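Local coordinates for pullulanase (Klebsiella oxytoca, PDB 2YOC), which hydrolyses alpha-1,6-glucosidic linkages in pullulan and related branched glucans, and is a membrane-binding enzyme exported by a type 2 secretion system, at residues V21-P26 and G258-A263; Q181-V186 and A251-E256. All blocks are in the same frame, centred on the assembly; numbering follows the deposited sequence.

Contact 1: V21-P26 and G258-A263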
loop_
_atom_site.group_PDB
_atom_site.type_symbol
_atom_site.label_atom_id
_atom_site.label_comp_id
_atom_site.label_asym_id
_atom_site.label_seq_id
_atom_site.Cartn_x
_atom_site.Cartn_y
_atom_site.Cartn_z
ATOM N N VAL B 21 51.344 40.235 13.517
ATOM C CA VAL B 21 51.938 39.197 12.660
ATOM C C VAL B 21 51.776 39.396 11.145
ATOM O O VAL B 21 50.688 39.704 10.660
ATOM C CB VAL B 21 51.537 37.757 13.096
ATOM C CG1 VAL B 21 52.496 36.703 12.535
ATOM C CG2 VAL B 21 51.431 37.636 14.617
ATOM N N VAL B 22 52.873 39.191 10.404
ATOM C CA VAL B 22 52.853 39.267 8.952
ATOM C C VAL B 22 52.631 37.884 8.384
ATOM O O VAL B 22 53.328 36.946 8.772
ATOM C CB VAL B 22 54.100 39.968 8.365
ATOM C CG1 VAL B 22 54.384 39.526 6.923
ATOM C CG2 VAL B 22 53.936 41.477 8.446
ATOM N N VAL B 23 51.656 37.760 7.467
ATOM C CA VAL B 23 51.389 36.507 6.779
ATOM C C VAL B 23 52.467 36.307 5.720
ATOM O O VAL B 23 52.764 37.216 4.948
ATOM C CB VAL B 23 49.937 36.398 6.258
ATOM C CG1 VAL B 23 49.733 35.142 5.404
ATOM C CG2 VAL B 23 48.952 36.401 7.432
ATOM N N ARG B 24 53.130 35.154 5.774
ATOM C CA ARG B 24 54.217 34.830 4.865
ATOM C C ARG B 24 54.190 33.374 4.385
ATOM O O ARG B 24 53.555 32.517 5.008
ATOM C CB ARG B 24 55.586 35.207 5.473
ATOM C CG ARG B 24 55.798 34.771 6.923
ATOM C CD ARG B 24 57.263 34.829 7.308
ATOM N NE ARG B 24 58.033 33.653 6.890
ATOM C CZ ARG B 24 58.178 32.555 7.627
ATOM N NH1 ARG B 24 57.569 32.452 8.803
ATOM N NH2 ARG B 24 58.918 31.545 7.186
ATOM N N LEU B 25 54.859 33.120 3.256
ATOM C CA LEU B 25 54.974 31.804 2.621
ATOM C C LEU B 25 55.900 30.873 3.448
ATOM O O LEU B 25 56.700 31.409 4.212
ATOM C CB LEU B 25 55.549 32.017 1.204
ATOM C CG LEU B 25 54.568 31.975 0.023
ATOM C CD1 LEU B 25 53.633 33.141 0.035
ATOM C CD2 LEU B 25 55.300 31.978 -1.290
ATOM N N PRO B 26 55.861 29.510 3.334
ATOM C CA PRO B 26 56.805 28.673 4.117
ATOM C C PRO B 26 58.280 28.972 3.841
ATOM O O PRO B 26 58.596 29.331 2.710
ATOM C CB PRO B 26 56.441 27.235 3.705
ATOM C CG PRO B 26 55.772 27.357 2.390
ATOM C CD PRO B 26 54.999 28.662 2.496
ATOM N N GLY B 258 52.231 33.024 11.404
ATOM C CA GLY B 258 51.915 33.715 10.160
ATOM C C GLY B 258 52.206 32.940 8.894
ATOM O O GLY B 258 52.234 33.520 7.808
ATOM N N ILE B 259 52.434 31.630 9.001
ATOM C CA ILE B 259 52.631 30.874 7.777
ATOM C C ILE B 259 51.261 30.534 7.202
ATOM O O ILE B 259 50.356 30.072 7.916
ATOM C CB ILE B 259 53.667 29.727 7.847
ATOM C CG1 ILE B 259 55.062 30.308 8.158
ATOM C CG2 ILE B 259 53.710 28.935 6.524
ATOM C CD1 ILE B 259 56.043 29.320 8.632
ATOM N N LEU B 260 51.081 30.928 5.935
ATOM C CA LEU B 260 49.854 30.770 5.176
ATOM C C LEU B 260 49.405 29.331 5.153
ATOM O O LEU B 260 50.199 28.429 4.829
ATOM C CB LEU B 260 50.082 31.261 3.743
ATOM C CG LEU B 260 48.906 31.118 2.809
ATOM C CD1 LEU B 260 48.359 32.453 2.456
ATOM C CD2 LEU B 260 49.282 30.289 1.597
ATOM N N ILE B 261 48.124 29.131 5.493
ATOM C CA ILE B 261 47.504 27.817 5.423
ATOM C C ILE B 261 46.708 27.850 4.119
ATOM O O ILE B 261 46.976 27.059 3.205
ATOM C CB ILE B 261 46.627 27.480 6.678
ATOM C CG1 ILE B 261 47.331 27.835 8.013
ATOM C CG2 ILE B 261 46.192 26.009 6.663
ATOM C CD1 ILE B 261 46.443 27.782 9.266
ATOM N N SER B 262 45.797 28.853 4.006
ATOM C CA SER B 262 44.869 29.039 2.890
ATOM C C SER B 262 44.644 30.512 2.534
ATOM O O SER B 262 44.615 31.387 3.408
ATOM C CB SER B 262 43.525 28.389 3.228
ATOM O OG SER B 262 42.951 27.725 2.111
ATOM N N ALA B 263 44.460 30.755 1.231
ATOM C CA ALA B 263 44.148 32.039 0.612
ATOM C C ALA B 263 43.120 31.736 -0.493
ATOM O O ALA B 263 43.397 30.933 -1.390
ATOM C CB ALA B 263 45.409 32.669 0.029
#

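Contact 2: Q181-V186 and A251-E256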
loop_
_atom_site.group_PDB
_atom_site.type_symbol
_atom_site.label_atom_id
_atom_site.label_comp_id
_atom_site.label_asym_id
_atom_site.label_seq_id
_atom_site.Cartn_x
_atom_site.Cartn_y
_atom_site.Cartn_z
ATOM N N GLN B 181 37.958 28.008 9.724
ATOM C CA GLN B 181 37.439 27.435 10.974
ATOM C C GLN B 181 38.591 26.943 11.864
ATOM O O GLN B 181 39.460 26.190 11.391
ATOM C CB GLN B 181 36.444 26.289 10.680
ATOM C CG GLN B 181 36.064 25.438 11.880
ATOM C CD GLN B 181 34.603 25.541 12.179
ATOM O OE1 GLN B 181 33.761 24.759 11.665
ATOM N NE2 GLN B 181 34.276 26.497 13.044
ATOM N N ASP B 182 38.583 27.388 13.147
ATOM C CA ASP B 182 39.549 27.056 14.194
ATOM C C ASP B 182 40.984 27.553 13.933
ATOM O O ASP B 182 41.874 27.297 14.754
ATOM C CB ASP B 182 39.511 25.554 14.543
ATOM C CG ASP B 182 38.157 24.988 15.002
ATOM O OD1 ASP B 182 37.456 25.675 15.787
ATOM O OD2 ASP B 182 37.840 23.813 14.638
ATOM N N LYS B 183 41.214 28.287 12.822
ATOM C CA LYS B 183 42.547 28.797 12.475
ATOM C C LYS B 183 42.920 30.003 13.340
ATOM O O LYS B 183 42.030 30.807 13.644
ATOM C CB LYS B 183 42.667 29.083 10.971
ATOM C CG LYS B 183 42.237 27.914 10.077
ATOM C CD LYS B 183 43.012 26.636 10.375
ATOM C CE LYS B 183 42.668 25.488 9.471
ATOM N NZ LYS B 183 42.960 25.780 8.042
ATOM N N PRO B 184 44.199 30.090 13.823
ATOM C CA PRO B 184 44.593 31.211 14.715
ATOM C C PRO B 184 44.539 32.606 14.068
ATOM O O PRO B 184 44.050 33.558 14.695
ATOM C CB PRO B 184 46.004 30.824 15.187
ATOM C CG PRO B 184 46.518 29.908 14.169
ATOM C CD PRO B 184 45.345 29.187 13.567
ATOM N N ILE B 185 44.996 32.714 12.800
ATOM C CA ILE B 185 44.933 33.960 12.037
ATOM C C ILE B 185 43.880 33.848 10.900
ATOM O O ILE B 185 43.999 32.979 10.023
ATOM C CB ILE B 185 46.337 34.428 11.533
ATOM C CG1 ILE B 185 47.299 34.802 12.696
ATOM C CG2 ILE B 185 46.209 35.564 10.513
ATOM C CD1 ILE B 185 46.823 36.009 13.658
ATOM N N VAL B 186 42.838 34.718 10.954
ATOM C CA VAL B 186 41.775 34.798 9.934
ATOM C C VAL B 186 41.634 36.259 9.537
ATOM O O VAL B 186 41.297 37.106 10.375
ATOM C CB VAL B 186 40.422 34.116 10.335
ATOM C CG1 VAL B 186 39.332 34.402 9.311
ATOM C CG2 VAL B 186 40.591 32.607 10.502
ATOM N N ALA B 251 40.210 35.983 1.377
ATOM C CA ALA B 251 40.174 35.480 2.742
ATOM C C ALA B 251 41.447 34.683 3.036
ATOM O O ALA B 251 41.804 33.768 2.282
ATOM C CB ALA B 251 38.952 34.631 2.948
ATOM N N ILE B 252 42.180 35.095 4.086
ATOM C CA ILE B 252 43.434 34.442 4.442
ATOM C C ILE B 252 43.432 33.815 5.830
ATOM O O ILE B 252 43.069 34.468 6.824
ATOM C CB ILE B 252 44.717 35.276 4.120
ATOM C CG1 ILE B 252 44.728 35.677 2.635
ATOM C CG2 ILE B 252 45.974 34.467 4.461
ATOM C CD1 ILE B 252 45.927 36.414 2.105
ATOM N N ALA B 253 43.840 32.523 5.871
ATOM C CA ALA B 253 44.014 31.713 7.077
ATOM C C ALA B 253 45.516 31.393 7.243
ATOM O O ALA B 253 46.180 30.895 6.313
ATOM C CB ALA B 253 43.175 30.436 7.009
ATOM N N ALA B 254 46.052 31.745 8.425
ATOM C CA ALA B 254 47.454 31.551 8.765
ATOM C C ALA B 254 47.653 30.992 10.169
ATOM O O ALA B 254 46.769 31.091 11.040
ATOM C CB ALA B 254 48.214 32.858 8.611
ATOM N N ALA B 255 48.865 30.406 10.364
ATOM C CA ALA B 255 49.404 29.820 11.593
ATOM C C ALA B 255 49.563 30.905 12.660
ATOM O O ALA B 255 49.427 32.093 12.338
ATOM C CB ALA B 255 50.771 29.225 11.286
ATOM N N GLU B 256 49.896 30.517 13.922
ATOM C CA GLU B 256 50.163 31.492 14.997
ATOM C C GLU B 256 51.371 32.411 14.626
ATOM O O GLU B 256 51.397 33.591 14.979
ATOM C CB GLU B 256 50.338 30.792 16.373
ATOM C CG GLU B 256 51.645 30.013 16.609
ATOM C CD GLU B 256 51.962 28.769 15.780
ATOM O OE1 GLU B 256 51.025 28.210 15.161
ATOM O OE2 GLU B 256 53.142 28.340 15.768
#

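Contact 1: V21-P26 and G258-A263
The guanidinium of Arg24 presents one face to the aliphatic arm of Ile259, with NH1 3.4 Å from Ile259 CG1, while CD1 of the same isoleucine lies out beyond the rim, near NH1. The chain reaches this spot from a CG held between the backbone N and the carbonyl carbon (chi1 47°) and a bend at chi3 that turns NE. The other branch of Ile259, CG2, lies on the proline side, 4.2 Å from Pro26 CD, so one isoleucine packs against two side chains of the N-terminal segment.

The backbones join alongside. Arg24 N donates to Gly258 O at 2.8 Å and Leu260 N to Arg24 O at 3.1 Å, both nearly straight. Val21 CG1 lies 3.9 Å from Gly258 N. Val23 CG1 also approaches Leu260 CD1 at 4.2 Å, and both residues also touch Phe204 and Ile252. This is a single beta bridge, Arg24 with Ile259, by which the N-terminal segment is fastened to the loop leading into strand 260-267 of the pullulanase N2 domain, an E-set-like beta fold.

Contact 2: Q181-V186 and A251-E256
Ile185 and Ala254 face each other across two neighbouring antiparallel strands, and the backbone bonds between them carry the contact. Ile185 N donates to Ala254 O at 3.0 Å, and Ala254 N returns the bond to Ile185 O at 2.9 Å, making this a hydrogen-bonded pair. The next pair, Val186 with Ala253, is non-hydrogen-bonded; here CA-H...O contacts run from Ala253 CA to Ile185 O and from Val186 CA to Ile252 O.

Apolar packing follows the alternation of the strands. On one face the CB atoms of Ile185 and Ala254 stand 3.8 Å apart, with Ile185 CG2 also close to the alanine methyl. CG1 of Ile185, anti to the carbonyl carbon (chi1 -65°), turns instead to Ala255 O at 3.5 Å. The other face carries Val186 and Ala253, and there Lys183 lays its CG 4.1 Å from Ala253 CB.

Where the strand pairing ends, the Pro184 ring takes over: its CG meets both Ala254 O and Glu256 N at 3.4 Å, resting against the backbone as it leaves the sheet.

Polar partners lie beyond the two segments. Lys183 NZ bonds to Gly179 O and, weakly, to Thr215 OG1 of the second subunit, placing this corner beside a subunit contact. The whole is an antiparallel pairing of strand 185-191, outermost of its sheet within this chain, with strand 248-254, continued by the Ile252–Arg187 backbone bond, in the mixed beta sheet of the pullulanase N2 domain.

Overall arrangement
Contacts 1 and 2 have centres about 9 Å apart, about 45 and 42 Å from the centre of the chain, and illustrate how a segment distant in sequence can be docked against a sheet built from nearby strands. Contact 2 is nested within the long loop that contact 1 closes, in the order 21-26, 181-186, 251-256, 258-263. Strands 248-254 and 260-267, consecutive in the chain, are neighbours in one mixed sheet and connect the two contacts: a classic bulge sets Ile261 and Ser262 opposite the single residue Ala253, with probable hydrogen bonds from Ile261 N to Ala253 O and from Ala253 N to Ser262 O. Val23 also touches Ile252 and Ala254, anchoring the N-terminal segment to the N2 domain.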